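Long-range contacts in ribonuclease S-F11 (Nicotiana alata, PDB 1IOO), which cleaves RNA as a ribonuclease of the T2 family and takes part in gametophytic self-incompatibility, through which the plant rejects its own pollen: residues P149-A154 and D184-T189; F2-L7 and G167-P172; P50-F55 and Y99-Y104; R119-H124 and Q135-A140. All coordinates share one frame; numbering follows the deposited sequence.

Contact 1: P149-A154 and D184-T189; sequences PDIKCA and DTCDKT
Cys153 and Cys186 are joined by a disulfide that pins the long loop ahead of strand 192-194 to the edge strand 150-154 of the main antiparallel sheet. The SG atoms lie 2.0 Å apart, and the C-S-S-C torsion of 90° is that of an unstrained bridge. In each cysteine SG stands anti to the carbonyl carbon (chi1 -69° in Cys153), which lets the two sulfurs meet between the backbones.

Beside the bridge, Thr185 OG1 accepts from Cys153 N at 2.9 Å in a nearly straight bond, 172° at the hydrogen. The hydroxyl thereby takes up a strand N-H on the side of 150-154 turned from its sheet partner, strand 162-170; Ser183 OG reaches the same oxygen only weakly. A second link runs through water, which donates to Ile151 O at 3.1 Å and accepts from Cys186 N at 2.8 Å.

Further out, the extended chain of Lys152 ends in a hydrogen bond from NZ to Gln6 OE1, and comes within about 6 Å of the side chain of the catalytic His32. Phe134, from helix 134-145, packs against both Ile151 and Cys186, where Ile151 CG2 rests 4.2 Å from Cys186 SG.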
loop_
_atom_site.group_PDB
_atom_site.type_symbol
_atom_site.label_atom_id
_atom_site.label_comp_id
_atom_site.label_asym_id
_atom_site.label_seq_id
_atom_site.Cartn_x
_atom_site.Cartn_y
_atom_site.Cartn_z
ATOM N N PRO A 149 10.392 -5.418 5.437
ATOM C CA PRO A 149 9.331 -4.794 4.651
ATOM C C PRO A 149 9.583 -5.207 3.208
ATOM O O PRO A 149 10.603 -5.831 2.920
ATOM C CB PRO A 149 9.598 -3.312 4.846
ATOM C CG PRO A 149 11.123 -3.270 4.822
ATOM C CD PRO A 149 11.490 -4.463 5.699
ATOM N N ASP A 150 8.657 -4.901 2.308
ATOM C CA ASP A 150 8.890 -5.194 0.904
ATOM C C ASP A 150 8.957 -3.908 0.107
ATOM O O ASP A 150 7.960 -3.203 -0.035
ATOM C CB ASP A 150 7.822 -6.122 0.311
ATOM C CG ASP A 150 8.193 -6.618 -1.093
ATOM O OD1 ASP A 150 9.399 -6.828 -1.352
ATOM O OD2 ASP A 150 7.287 -6.814 -1.933
ATOM N N ILE A 151 10.155 -3.575 -0.358
ATOM C CA ILE A 151 10.352 -2.384 -1.170
ATOM C C ILE A 151 10.088 -2.717 -2.633
ATOM O O ILE A 151 10.802 -3.522 -3.228
ATOM C CB ILE A 151 11.789 -1.853 -1.012
ATOM C CG1 ILE A 151 12.134 -1.704 0.478
ATOM C CG2 ILE A 151 11.938 -0.528 -1.742
ATOM C CD1 ILE A 151 11.132 -0.890 1.273
ATOM N N LYS A 152 9.047 -2.119 -3.200
ATOM C CA LYS A 152 8.654 -2.417 -4.573
ATOM C C LYS A 152 9.044 -1.302 -5.526
ATOM O O LYS A 152 8.766 -0.131 -5.279
ATOM C CB LYS A 152 7.144 -2.662 -4.619
ATOM C CG LYS A 152 6.686 -3.735 -3.635
ATOM C CD LYS A 152 5.183 -3.914 -3.660
ATOM C CE LYS A 152 4.734 -4.943 -2.634
ATOM N NZ LYS A 152 3.267 -5.164 -2.722
ATOM N N CYS A 153 9.680 -1.673 -6.630
ATOM C CA CYS A 153 10.102 -0.686 -7.604
ATOM C C CYS A 153 9.376 -0.840 -8.914
ATOM O O CYS A 153 8.820 -1.893 -9.231
ATOM C CB CYS A 153 11.597 -0.794 -7.894
ATOM S SG CYS A 153 12.679 -0.300 -6.527
ATOM N N ALA A 154 9.371 0.251 -9.666
ATOM C CA ALA A 154 8.820 0.280 -10.995
ATOM C C ALA A 154 9.809 0.960 -11.912
ATOM O O ALA A 154 10.606 1.783 -11.463
ATOM C CB ALA A 154 7.494 1.027 -11.010
ATOM N N ASP A 184 11.737 -8.675 -4.867
ATOM C CA ASP A 184 12.946 -8.534 -5.675
ATOM C C ASP A 184 12.641 -7.866 -7.024
ATOM O O ASP A 184 13.101 -8.322 -8.072
ATOM C CB ASP A 184 13.576 -9.917 -5.890
ATOM C CG ASP A 184 14.988 -9.841 -6.439
ATOM O OD1 ASP A 184 15.798 -9.058 -5.894
ATOM O OD2 ASP A 184 15.292 -10.575 -7.404
ATOM N N THR A 185 11.872 -6.781 -6.981
ATOM C CA THR A 185 11.485 -6.046 -8.188
ATOM C C THR A 185 12.420 -4.869 -8.448
ATOM O O THR A 185 12.348 -4.230 -9.500
ATOM C CB THR A 185 10.064 -5.474 -8.064
ATOM O OG1 THR A 185 10.011 -4.565 -6.957
ATOM C CG2 THR A 185 9.056 -6.591 -7.848
ATOM N N CYS A 186 13.290 -4.581 -7.489
ATOM C CA CYS A 186 14.222 -3.470 -7.621
ATOM C C CYS A 186 15.581 -3.932 -8.106
ATOM O O CYS A 186 16.177 -4.847 -7.535
ATOM C CB CYS A 186 14.433 -2.763 -6.280
ATOM S SG CYS A 186 12.953 -2.036 -5.517
ATOM N N ASP A 187 16.070 -3.292 -9.162
ATOM C CA ASP A 187 17.397 -3.582 -9.675
ATOM C C ASP A 187 18.435 -3.023 -8.710
ATOM O O ASP A 187 18.704 -1.819 -8.706
ATOM C CB ASP A 187 17.574 -2.936 -11.050
ATOM C CG ASP A 187 18.813 -3.425 -11.769
ATOM O OD1 ASP A 187 19.786 -3.807 -11.083
ATOM O OD2 ASP A 187 18.815 -3.416 -13.018
ATOM N N LYS A 188 19.004 -3.893 -7.884
ATOM C CA LYS A 188 19.953 -3.467 -6.859
ATOM C C LYS A 188 21.337 -3.145 -7.420
ATOM O O LYS A 188 22.232 -2.757 -6.668
ATOM C CB LYS A 188 20.047 -4.532 -5.768
ATOM C CG LYS A 188 18.692 -4.820 -5.134
ATOM C CD LYS A 188 18.781 -5.847 -4.028
ATOM C CE LYS A 188 17.394 -6.228 -3.542
ATOM N NZ LYS A 188 17.457 -7.319 -2.536
ATOM N N THR A 189 21.517 -3.304 -8.727
ATOM C CA THR A 189 22.800 -2.980 -9.348
ATOM C C THR A 189 22.897 -1.484 -9.603
ATOM O O THR A 189 23.907 -0.984 -10.099
ATOM C CB THR A 189 23.001 -3.717 -10.697
ATOM O OG1 THR A 189 22.111 -3.175 -11.683
ATOM C CG2 THR A 189 22.732 -5.205 -10.535
HETATM O O HOH W 1 12.879 -5.299 -4.780
#

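Contact 2: F2-L7 and G167-P172; sequences FEYLQL and GICFTP
Gln6 and Cys169 face each other as a non-hydrogen-bonded antiparallel pair, and the glutamine runs outward along its partner. Its CB lies 3.8 Å from Cys169 SG and its CG 3.7 Å from the same sulfur, CG being anti to the backbone N (chi1 -179°). The chain continues extended, and OE1 passes 3.6 Å from Gly167 CA, where any side chain would run into it; the oxygen accepts from Lys152 NZ. Cys169 SG, bonded to Cys180, also sits obliquely to the Tyr4 ring, 3.8 Å from CD1.

Leu5 with Phe170 and Leu7 with Ile168, whose side chains lie on the other face, are hydrogen-bonded pairs with two backbone bonds each; the Leu5 N to Phe170 O bond of 2.9 Å is nearly straight at 175°. Leu7 CB meets the edge of the Phe170 ring at CE1, 4.1 Å away, and Leu111 of helix 101-113 packs against both residues. Phe2 CZ lies 3.8 Å from Pro172 CB. An alanine at Phe2 would probably open a gap beside Pro172, leaving the proline ring without its aromatic neighbour. Four backbone bonds mark a regular antiparallel ladder in the central sheet of the RNase T2 fold.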
loop_
_atom_site.group_PDB
_atom_site.type_symbol
_atom_site.label_atom_id
_atom_site.label_comp_id
_atom_site.label_asym_id
_atom_site.label_seq_id
_atom_site.Cartn_x
_atom_site.Cartn_y
_atom_site.Cartn_z
ATOM N N PHE A 2 -5.238 -17.477 6.325
ATOM C CA PHE A 2 -4.062 -16.999 5.617
ATOM C C PHE A 2 -2.884 -16.824 6.573
ATOM O O PHE A 2 -3.051 -16.869 7.793
ATOM C CB PHE A 2 -4.389 -15.701 4.872
ATOM C CG PHE A 2 -4.858 -14.592 5.760
ATOM C CD1 PHE A 2 -3.988 -13.574 6.128
ATOM C CD2 PHE A 2 -6.167 -14.559 6.229
ATOM C CE1 PHE A 2 -4.409 -12.539 6.948
ATOM C CE2 PHE A 2 -6.600 -13.525 7.055
ATOM C CZ PHE A 2 -5.716 -12.511 7.415
ATOM N N GLU A 3 -1.697 -16.611 6.016
ATOM C CA GLU A 3 -0.483 -16.515 6.818
ATOM C C GLU A 3 -0.194 -15.097 7.308
ATOM O O GLU A 3 0.281 -14.923 8.429
ATOM C CB GLU A 3 0.705 -17.050 6.018
ATOM C CG GLU A 3 0.506 -18.485 5.542
ATOM C CD GLU A 3 1.719 -19.044 4.829
ATOM O OE1 GLU A 3 2.228 -18.379 3.906
ATOM O OE2 GLU A 3 2.161 -20.157 5.191
ATOM N N TYR A 4 -0.458 -14.086 6.487
ATOM C CA TYR A 4 -0.155 -12.719 6.907
ATOM C C TYR A 4 -0.969 -11.681 6.152
ATOM O O TYR A 4 -1.630 -11.979 5.157
ATOM C CB TYR A 4 1.338 -12.434 6.688
ATOM C CG TYR A 4 1.764 -12.466 5.231
ATOM C CD1 TYR A 4 1.762 -11.307 4.453
ATOM C CD2 TYR A 4 2.129 -13.665 4.616
ATOM C CE1 TYR A 4 2.107 -11.344 3.101
ATOM C CE2 TYR A 4 2.474 -13.714 3.267
ATOM C CZ TYR A 4 2.460 -12.557 2.514
ATOM O OH TYR A 4 2.772 -12.612 1.174
ATOM N N LEU A 5 -0.927 -10.455 6.661
ATOM C CA LEU A 5 -1.569 -9.316 6.028
ATOM C C LEU A 5 -0.506 -8.366 5.519
ATOM O O LEU A 5 0.427 -8.035 6.250
ATOM C CB LEU A 5 -2.426 -8.536 7.028
ATOM C CG LEU A 5 -3.791 -9.033 7.476
ATOM C CD1 LEU A 5 -4.294 -8.117 8.584
ATOM C CD2 LEU A 5 -4.760 -9.025 6.300
ATOM N N GLN A 6 -0.617 -7.944 4.269
ATOM C CA GLN A 6 0.348 -7.007 3.738
ATOM C C GLN A 6 -0.285 -5.657 3.466
ATOM O O GLN A 6 -1.176 -5.535 2.624
ATOM C CB GLN A 6 0.990 -7.525 2.442
ATOM C CG GLN A 6 2.018 -6.529 1.904
ATOM C CD GLN A 6 2.664 -6.942 0.602
ATOM O OE1 GLN A 6 3.540 -6.244 0.091
ATOM N NE2 GLN A 6 2.237 -8.074 0.053
ATOM N N LEU A 7 0.129 -4.651 4.228
ATOM C CA LEU A 7 -0.324 -3.301 3.968
ATOM C C LEU A 7 0.527 -2.714 2.859
ATOM O O LEU A 7 1.751 -2.624 2.994
ATOM C CB LEU A 7 -0.203 -2.426 5.224
ATOM C CG LEU A 7 -0.582 -0.952 5.023
ATOM C CD1 LEU A 7 -2.091 -0.816 4.876
ATOM C CD2 LEU A 7 -0.090 -0.128 6.207
ATOM N N GLY A 167 5.567 -2.318 1.094
ATOM C CA GLY A 167 4.701 -3.242 1.792
ATOM C C GLY A 167 5.217 -3.526 3.186
ATOM O O GLY A 167 6.419 -3.677 3.412
ATOM N N ILE A 168 4.287 -3.536 4.135
ATOM C CA ILE A 168 4.575 -3.859 5.525
ATOM C C ILE A 168 3.624 -4.958 5.968
ATOM O O ILE A 168 2.410 -4.825 5.819
ATOM C CB ILE A 168 4.449 -2.599 6.423
ATOM C CG1 ILE A 168 5.487 -1.559 5.980
ATOM C CG2 ILE A 168 4.666 -2.962 7.885
ATOM C CD1 ILE A 168 5.428 -0.237 6.733
ATOM N N CYS A 169 4.174 -6.048 6.493
ATOM C CA CYS A 169 3.365 -7.212 6.831
ATOM C C CYS A 169 3.089 -7.344 8.318
ATOM O O CYS A 169 3.882 -6.936 9.166
ATOM C CB CYS A 169 4.039 -8.465 6.254
ATOM S SG CYS A 169 4.091 -8.289 4.441
ATOM N N PHE A 170 1.929 -7.922 8.607
ATOM C CA PHE A 170 1.456 -8.139 9.968
ATOM C C PHE A 170 0.873 -9.530 10.107
ATOM O O PHE A 170 0.565 -10.188 9.113
ATOM C CB PHE A 170 0.317 -7.167 10.305
ATOM C CG PHE A 170 0.681 -5.717 10.197
ATOM C CD1 PHE A 170 0.714 -5.076 8.964
ATOM C CD2 PHE A 170 0.989 -4.990 11.341
ATOM C CE1 PHE A 170 1.053 -3.719 8.877
ATOM C CE2 PHE A 170 1.328 -3.640 11.264
ATOM C CZ PHE A 170 1.360 -3.007 10.032
ATOM N N THR A 171 0.719 -9.988 11.343
ATOM C CA THR A 171 0.062 -11.260 11.558
ATOM C C THR A 171 -1.412 -11.123 11.178
ATOM O O THR A 171 -1.929 -10.010 11.114
ATOM C CB THR A 171 0.187 -11.700 13.026
ATOM O OG1 THR A 171 -0.216 -10.627 13.886
ATOM C CG2 THR A 171 1.628 -12.094 13.334
ATOM N N PRO A 172 -2.101 -12.239 10.899
ATOM C CA PRO A 172 -3.517 -12.196 10.516
ATOM C C PRO A 172 -4.409 -11.339 11.423
ATOM O O PRO A 172 -5.341 -10.689 10.945
ATOM C CB PRO A 172 -3.907 -13.668 10.507
ATOM C CG PRO A 172 -2.655 -14.312 9.982
ATOM C CD PRO A 172 -1.580 -13.616 10.805
#

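Contact 3: P50-F55 and Y99-Y104; sequences PTYSYF and YNQNTY
At the N-terminal turn of helix 101-113, Gln101 reaches out to the loop 50-55 and pairs its amide with both backbone polar groups of Ser53. OE1 accepts from Ser53 N at 2.8 Å (174° at the hydrogen), and NE2 donates to Ser53 O at 2.7 Å; each bond lies on a lone pair of its acceptor. The side chain spans the distance with CG anti to the backbone N (chi1 -173°) and an extended chain. Water 2 gives OE1 a second donor and also bonds to Ser53 OG.

Two rings meet the amide, one against its face and one at its NE2 end. The amide lies almost parallel to Tyr52, planes 8° apart, with NE2 3.4 Å above that ring. Phe55 is turned nearly perpendicular to the amide and receives NE2 over one face, 3.2 Å from CZ.

The turn that carries Gln101 is fixed by a capping box: Asn100 OD1 accepts from Thr103 N, and Thr103 OG1 accepts from Asn100 N. Asn102 ND2 comes to the Phe55 rim near its plane, 3.3 Å from CE2. The Tyr52 side chain is about 6 Å from that of Gln69, which probably binds the 3'-terminal nucleotide of the RNA, as in related enzymes.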
loop_
_atom_site.group_PDB
_atom_site.type_symbol
_atom_site.label_atom_id
_atom_site.label_comp_id
_atom_site.label_asym_id
_atom_site.label_seq_id
_atom_site.Cartn_x
_atom_site.Cartn_y
_atom_site.Cartn_z
ATOM N N PRO A 50 -17.882 -11.128 -1.043
ATOM C CA PRO A 50 -18.557 -10.282 -0.054
ATOM C C PRO A 50 -19.262 -9.072 -0.663
ATOM O O PRO A 50 -18.693 -8.360 -1.490
ATOM C CB PRO A 50 -17.418 -9.877 0.865
ATOM C CG PRO A 50 -16.290 -9.693 -0.111
ATOM C CD PRO A 50 -16.425 -10.893 -1.026
ATOM N N THR A 51 -20.502 -8.838 -0.245
ATOM C CA THR A 51 -21.255 -7.696 -0.741
ATOM C C THR A 51 -20.630 -6.395 -0.264
ATOM O O THR A 51 -20.248 -6.268 0.898
ATOM C CB THR A 51 -22.732 -7.729 -0.289
ATOM O OG1 THR A 51 -22.804 -7.979 1.122
ATOM C CG2 THR A 51 -23.498 -8.797 -1.051
ATOM N N TYR A 52 -20.506 -5.435 -1.173
ATOM C CA TYR A 52 -19.916 -4.151 -0.835
ATOM C C TYR A 52 -20.986 -3.094 -0.637
ATOM O O TYR A 52 -21.870 -2.926 -1.476
ATOM C CB TYR A 52 -18.969 -3.686 -1.945
ATOM C CG TYR A 52 -18.256 -2.374 -1.650
ATOM C CD1 TYR A 52 -17.076 -2.349 -0.902
ATOM C CD2 TYR A 52 -18.769 -1.162 -2.107
ATOM C CE1 TYR A 52 -16.427 -1.148 -0.623
ATOM C CE2 TYR A 52 -18.129 0.042 -1.832
ATOM C CZ TYR A 52 -16.960 0.040 -1.093
ATOM O OH TYR A 52 -16.325 1.225 -0.822
ATOM N N SER A 53 -20.912 -2.402 0.495
ATOM C CA SER A 53 -21.814 -1.307 0.799
ATOM C C SER A 53 -21.073 0.009 0.657
ATOM O O SER A 53 -19.929 0.125 1.085
ATOM C CB SER A 53 -22.352 -1.446 2.222
ATOM O OG SER A 53 -23.046 -2.669 2.367
ATOM N N TYR A 54 -21.707 0.998 0.040
ATOM C CA TYR A 54 -21.046 2.270 -0.179
ATOM C C TYR A 54 -20.889 3.061 1.114
ATOM O O TYR A 54 -21.845 3.257 1.865
ATOM C CB TYR A 54 -21.789 3.064 -1.261
ATOM C CG TYR A 54 -21.787 2.324 -2.586
ATOM C CD1 TYR A 54 -22.732 1.330 -2.857
ATOM C CD2 TYR A 54 -20.792 2.557 -3.535
ATOM C CE1 TYR A 54 -22.683 0.584 -4.041
ATOM C CE2 TYR A 54 -20.731 1.815 -4.718
ATOM C CZ TYR A 54 -21.679 0.831 -4.962
ATOM O OH TYR A 54 -21.617 0.090 -6.123
ATOM N N PHE A 55 -19.660 3.495 1.374
ATOM C CA PHE A 55 -19.345 4.270 2.568
ATOM C C PHE A 55 -19.881 5.696 2.473
ATOM O O PHE A 55 -20.053 6.248 1.384
ATOM C CB PHE A 55 -17.829 4.340 2.780
ATOM C CG PHE A 55 -17.205 3.033 3.200
ATOM C CD1 PHE A 55 -16.270 2.395 2.384
ATOM C CD2 PHE A 55 -17.518 2.460 4.431
ATOM C CE1 PHE A 55 -15.653 1.209 2.786
ATOM C CE2 PHE A 55 -16.907 1.274 4.842
ATOM C CZ PHE A 55 -15.970 0.649 4.019
ATOM N N TYR A 99 -12.647 -10.136 9.957
ATOM C CA TYR A 99 -13.068 -8.782 9.613
ATOM C C TYR A 99 -14.325 -8.733 8.764
ATOM O O TYR A 99 -14.654 -9.667 8.036
ATOM C CB TYR A 99 -11.967 -8.065 8.814
ATOM C CG TYR A 99 -10.612 -8.122 9.457
ATOM C CD1 TYR A 99 -9.705 -9.128 9.131
ATOM C CD2 TYR A 99 -10.267 -7.219 10.455
ATOM C CE1 TYR A 99 -8.492 -9.239 9.791
ATOM C CE2 TYR A 99 -9.062 -7.323 11.121
ATOM C CZ TYR A 99 -8.182 -8.337 10.787
ATOM O OH TYR A 99 -7.009 -8.461 11.490
ATOM N N ASN A 100 -15.038 -7.622 8.899
ATOM C CA ASN A 100 -16.162 -7.323 8.039
ATOM C C ASN A 100 -15.770 -6.134 7.173
ATOM O O ASN A 100 -14.646 -5.647 7.291
ATOM C CB ASN A 100 -17.445 -7.043 8.842
ATOM C CG ASN A 100 -17.275 -5.949 9.873
ATOM O OD1 ASN A 100 -16.814 -4.853 9.565
ATOM N ND2 ASN A 100 -17.668 -6.237 11.109
ATOM N N GLN A 101 -16.649 -5.663 6.300
ATOM C CA GLN A 101 -16.256 -4.555 5.438
ATOM C C GLN A 101 -15.760 -3.359 6.248
ATOM O O GLN A 101 -14.724 -2.772 5.938
ATOM C CB GLN A 101 -17.401 -4.104 4.539
ATOM C CG GLN A 101 -16.940 -3.076 3.520
ATOM C CD GLN A 101 -18.075 -2.519 2.701
ATOM O OE1 GLN A 101 -19.005 -3.242 2.345
ATOM N NE2 GLN A 101 -18.002 -1.232 2.382
ATOM N N ASN A 102 -16.498 -3.012 7.295
ATOM C CA ASN A 102 -16.158 -1.860 8.119
ATOM C C ASN A 102 -14.832 -2.036 8.864
ATOM O O ASN A 102 -14.023 -1.109 8.907
ATOM C CB ASN A 102 -17.280 -1.572 9.117
ATOM C CG ASN A 102 -18.506 -0.976 8.457
ATOM O OD1 ASN A 102 -19.569 -0.870 9.071
ATOM N ND2 ASN A 102 -18.362 -0.565 7.203
ATOM N N THR A 103 -14.605 -3.205 9.456
ATOM C CA THR A 103 -13.374 -3.402 10.217
ATOM C C THR A 103 -12.178 -3.663 9.306
ATOM O O THR A 103 -11.039 -3.426 9.699
ATOM C CB THR A 103 -13.525 -4.503 11.270
ATOM O OG1 THR A 103 -13.893 -5.729 10.646
ATOM C CG2 THR A 103 -14.605 -4.108 12.268
ATOM N N TYR A 104 -12.431 -4.142 8.091
ATOM C CA TYR A 104 -11.350 -4.333 7.133
ATOM C C TYR A 104 -10.788 -2.978 6.702
ATOM O O TYR A 104 -9.577 -2.741 6.765
ATOM C CB TYR A 104 -11.849 -5.117 5.917
ATOM C CG TYR A 104 -10.876 -5.146 4.755
ATOM C CD1 TYR A 104 -11.067 -4.324 3.648
ATOM C CD2 TYR A 104 -9.781 -6.011 4.755
ATOM C CE1 TYR A 104 -10.197 -4.361 2.560
ATOM C CE2 TYR A 104 -8.895 -6.059 3.668
ATOM C CZ TYR A 104 -9.116 -5.228 2.572
ATOM O OH TYR A 104 -8.261 -5.246 1.489
HETATM O O HOH W 2 -21.116 -4.313 4.045
#

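Contact 4: R119-H124 and Q135-A140; sequences RTLQTH and QDIFDA
Leu121 and Ala140 are the nearest pair of CA atoms, 6.0 Å apart, between two helical segments whose axes come within 9.7 Å and whose N-to-C directions differ by 120°. This is helix-on-helix packing in the alpha+beta fold of the T2 ribonucleases: helix 117-123 and helix 134-145 are consecutive helices, separated by a link that contains the short strand 130-132. Contact is apolar, with no hydrogen bond between the segments, and the small Ala140 is its focus.

His124 lays its ring flat over this alanine. Ala140 CA stands 3.7 Å from the ring centroid and only 7° off the ring normal, which is a CH-pi contact over the middle of the face; CB of the alanine is 3.5 Å from His124 CG. That CG stands anti to the carbonyl carbon (chi1 -74°), on the side of Ala140, and the His124 side chain also touches Thr143. An alanine in place of His124 removes the ring, and with it the CH-pi contact, and would probably leave a gap over Ala140 CA.

On another flank Leu121 CD2 packs 3.9 Å from Ala140 CB and 4.4 Å from Ile137 CG2, while Phe194 and Val192 of strand 192-194 touch Leu121 and Ile137 respectively. Thr120 contributes its methyl: CG2 lies 3.4 Å from Ala140 O, a carbonyl already bonded to Thr143 OG1.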
loop_
_atom_site.group_PDB
_atom_site.type_symbol
_atom_site.label_atom_id
_atom_site.label_comp_id
_atom_site.label_asym_id
_atom_site.label_seq_id
_atom_site.Cartn_x
_atom_site.Cartn_y
_atom_site.Cartn_z
ATOM N N ARG A 119 8.530 10.691 6.740
ATOM C CA ARG A 119 9.348 11.264 7.801
ATOM C C ARG A 119 10.476 10.302 8.200
ATOM O O ARG A 119 11.612 10.720 8.431
ATOM C CB ARG A 119 8.463 11.595 9.009
ATOM C CG ARG A 119 9.206 12.115 10.239
ATOM C CD ARG A 119 9.987 13.390 9.961
ATOM N NE ARG A 119 10.570 13.919 11.195
ATOM C CZ ARG A 119 11.550 14.816 11.241
ATOM N NH1 ARG A 119 12.071 15.298 10.122
ATOM N NH2 ARG A 119 12.017 15.227 12.416
ATOM N N THR A 120 10.159 9.012 8.274
ATOM C CA THR A 120 11.165 8.010 8.608
ATOM C C THR A 120 12.293 8.016 7.582
ATOM O O THR A 120 13.472 7.963 7.932
ATOM C CB THR A 120 10.539 6.607 8.697
ATOM O OG1 THR A 120 9.603 6.585 9.781
ATOM C CG2 THR A 120 11.617 5.553 8.933
ATOM N N LEU A 121 11.932 8.094 6.308
ATOM C CA LEU A 121 12.939 8.147 5.270
ATOM C C LEU A 121 13.774 9.418 5.406
ATOM O O LEU A 121 14.999 9.382 5.313
ATOM C CB LEU A 121 12.265 8.068 3.892
ATOM C CG LEU A 121 11.734 6.665 3.563
ATOM C CD1 LEU A 121 10.800 6.709 2.363
ATOM C CD2 LEU A 121 12.905 5.724 3.310
ATOM N N GLN A 122 13.105 10.533 5.680
ATOM C CA GLN A 122 13.785 11.813 5.820
ATOM C C GLN A 122 14.829 11.787 6.943
ATOM O O GLN A 122 15.935 12.305 6.773
ATOM C CB GLN A 122 12.779 12.938 6.072
ATOM C CG GLN A 122 13.453 14.282 6.341
ATOM C CD GLN A 122 12.462 15.398 6.601
ATOM O OE1 GLN A 122 11.503 15.234 7.354
ATOM N NE2 GLN A 122 12.695 16.549 5.981
ATOM N N THR A 123 14.483 11.186 8.078
ATOM C CA THR A 123 15.415 11.117 9.205
ATOM C C THR A 123 16.594 10.193 8.896
ATOM O O THR A 123 17.588 10.173 9.623
ATOM C CB THR A 123 14.710 10.678 10.515
ATOM O OG1 THR A 123 14.151 9.367 10.369
ATOM C CG2 THR A 123 13.611 11.664 10.864
ATOM N N HIS A 124 16.466 9.426 7.817
ATOM C CA HIS A 124 17.539 8.556 7.352
ATOM C C HIS A 124 18.240 9.194 6.148
ATOM O O HIS A 124 19.000 8.547 5.427
ATOM C CB HIS A 124 16.983 7.177 6.981
ATOM C CG HIS A 124 16.621 6.333 8.164
ATOM N ND1 HIS A 124 17.450 5.348 8.661
ATOM C CD2 HIS A 124 15.514 6.319 8.943
ATOM C CE1 HIS A 124 16.866 4.762 9.691
ATOM N NE2 HIS A 124 15.691 5.333 9.884
ATOM N N GLN A 135 19.264 -1.034 -0.265
ATOM C CA GLN A 135 19.562 -1.380 1.118
ATOM C C GLN A 135 19.299 -0.219 2.067
ATOM O O GLN A 135 18.790 -0.420 3.170
ATOM C CB GLN A 135 21.016 -1.837 1.256
ATOM C CG GLN A 135 21.295 -2.565 2.561
ATOM C CD GLN A 135 20.480 -3.838 2.695
ATOM O OE1 GLN A 135 20.469 -4.676 1.792
ATOM N NE2 GLN A 135 19.796 -3.993 3.824
ATOM N N ASP A 136 19.662 0.993 1.655
ATOM C CA ASP A 136 19.434 2.162 2.502
ATOM C C ASP A 136 17.941 2.395 2.721
ATOM O O ASP A 136 17.506 2.693 3.832
ATOM C CB ASP A 136 20.085 3.408 1.898
ATOM C CG ASP A 136 21.591 3.444 2.120
ATOM O OD1 ASP A 136 22.106 2.576 2.854
ATOM O OD2 ASP A 136 22.255 4.345 1.569
ATOM N N ILE A 137 17.157 2.257 1.656
ATOM C CA ILE A 137 15.714 2.408 1.765
ATOM C C ILE A 137 15.135 1.306 2.654
ATOM O O ILE A 137 14.370 1.575 3.580
ATOM C CB ILE A 137 15.045 2.349 0.368
ATOM C CG1 ILE A 137 15.486 3.555 -0.460
ATOM C CG2 ILE A 137 13.521 2.339 0.508
ATOM C CD1 ILE A 137 15.109 3.461 -1.928
ATOM N N PHE A 138 15.526 0.068 2.365
ATOM C CA PHE A 138 15.085 -1.093 3.133
ATOM C C PHE A 138 15.391 -0.915 4.631
ATOM O O PHE A 138 14.511 -1.074 5.478
ATOM C CB PHE A 138 15.793 -2.340 2.592
ATOM C CG PHE A 138 15.449 -3.612 3.312
ATOM C CD1 PHE A 138 14.450 -4.452 2.833
ATOM C CD2 PHE A 138 16.137 -3.979 4.461
ATOM C CE1 PHE A 138 14.143 -5.647 3.496
ATOM C CE2 PHE A 138 15.838 -5.164 5.125
ATOM C CZ PHE A 138 14.841 -5.996 4.640
ATOM N N ASP A 139 16.640 -0.582 4.947
ATOM C CA ASP A 139 17.054 -0.399 6.338
ATOM C C ASP A 139 16.219 0.670 7.047
ATOM O O ASP A 139 15.802 0.485 8.190
ATOM C CB ASP A 139 18.537 -0.023 6.417
ATOM C CG ASP A 139 19.461 -1.194 6.117
ATOM O OD1 ASP A 139 18.984 -2.350 6.083
ATOM O OD2 ASP A 139 20.677 -0.958 5.932
ATOM N N ALA A 140 15.985 1.791 6.373
ATOM C CA ALA A 140 15.208 2.875 6.957
ATOM C C ALA A 140 13.793 2.418 7.317
ATOM O O ALA A 140 13.305 2.675 8.417
ATOM C CB ALA A 140 15.158 4.054 5.990
#

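From the N terminus, residues 2-7 open contact 2, which stays open across most of the chain until 167-172 completes the strand pair. Within that span contact 3 closes first, joining the loop 50-55 to the start of helix 101-113, and contact 4 follows in series, closing the short link between helices 117-123 and 134-145. Contact 1 opens at 149-154, before contact 2 has closed, and ends at 184-189, so these two cross; they meet in the sheet, where Asp150 neighbours Gly167. Contact 4 adjoins contact 1 through Ile137 and Phe138, and contact 3 reaches contact 2 through Tyr99 and Pro172. Contacts 3 and 4 lie on opposite sides of the chain's centre, about 34 Å between their centres.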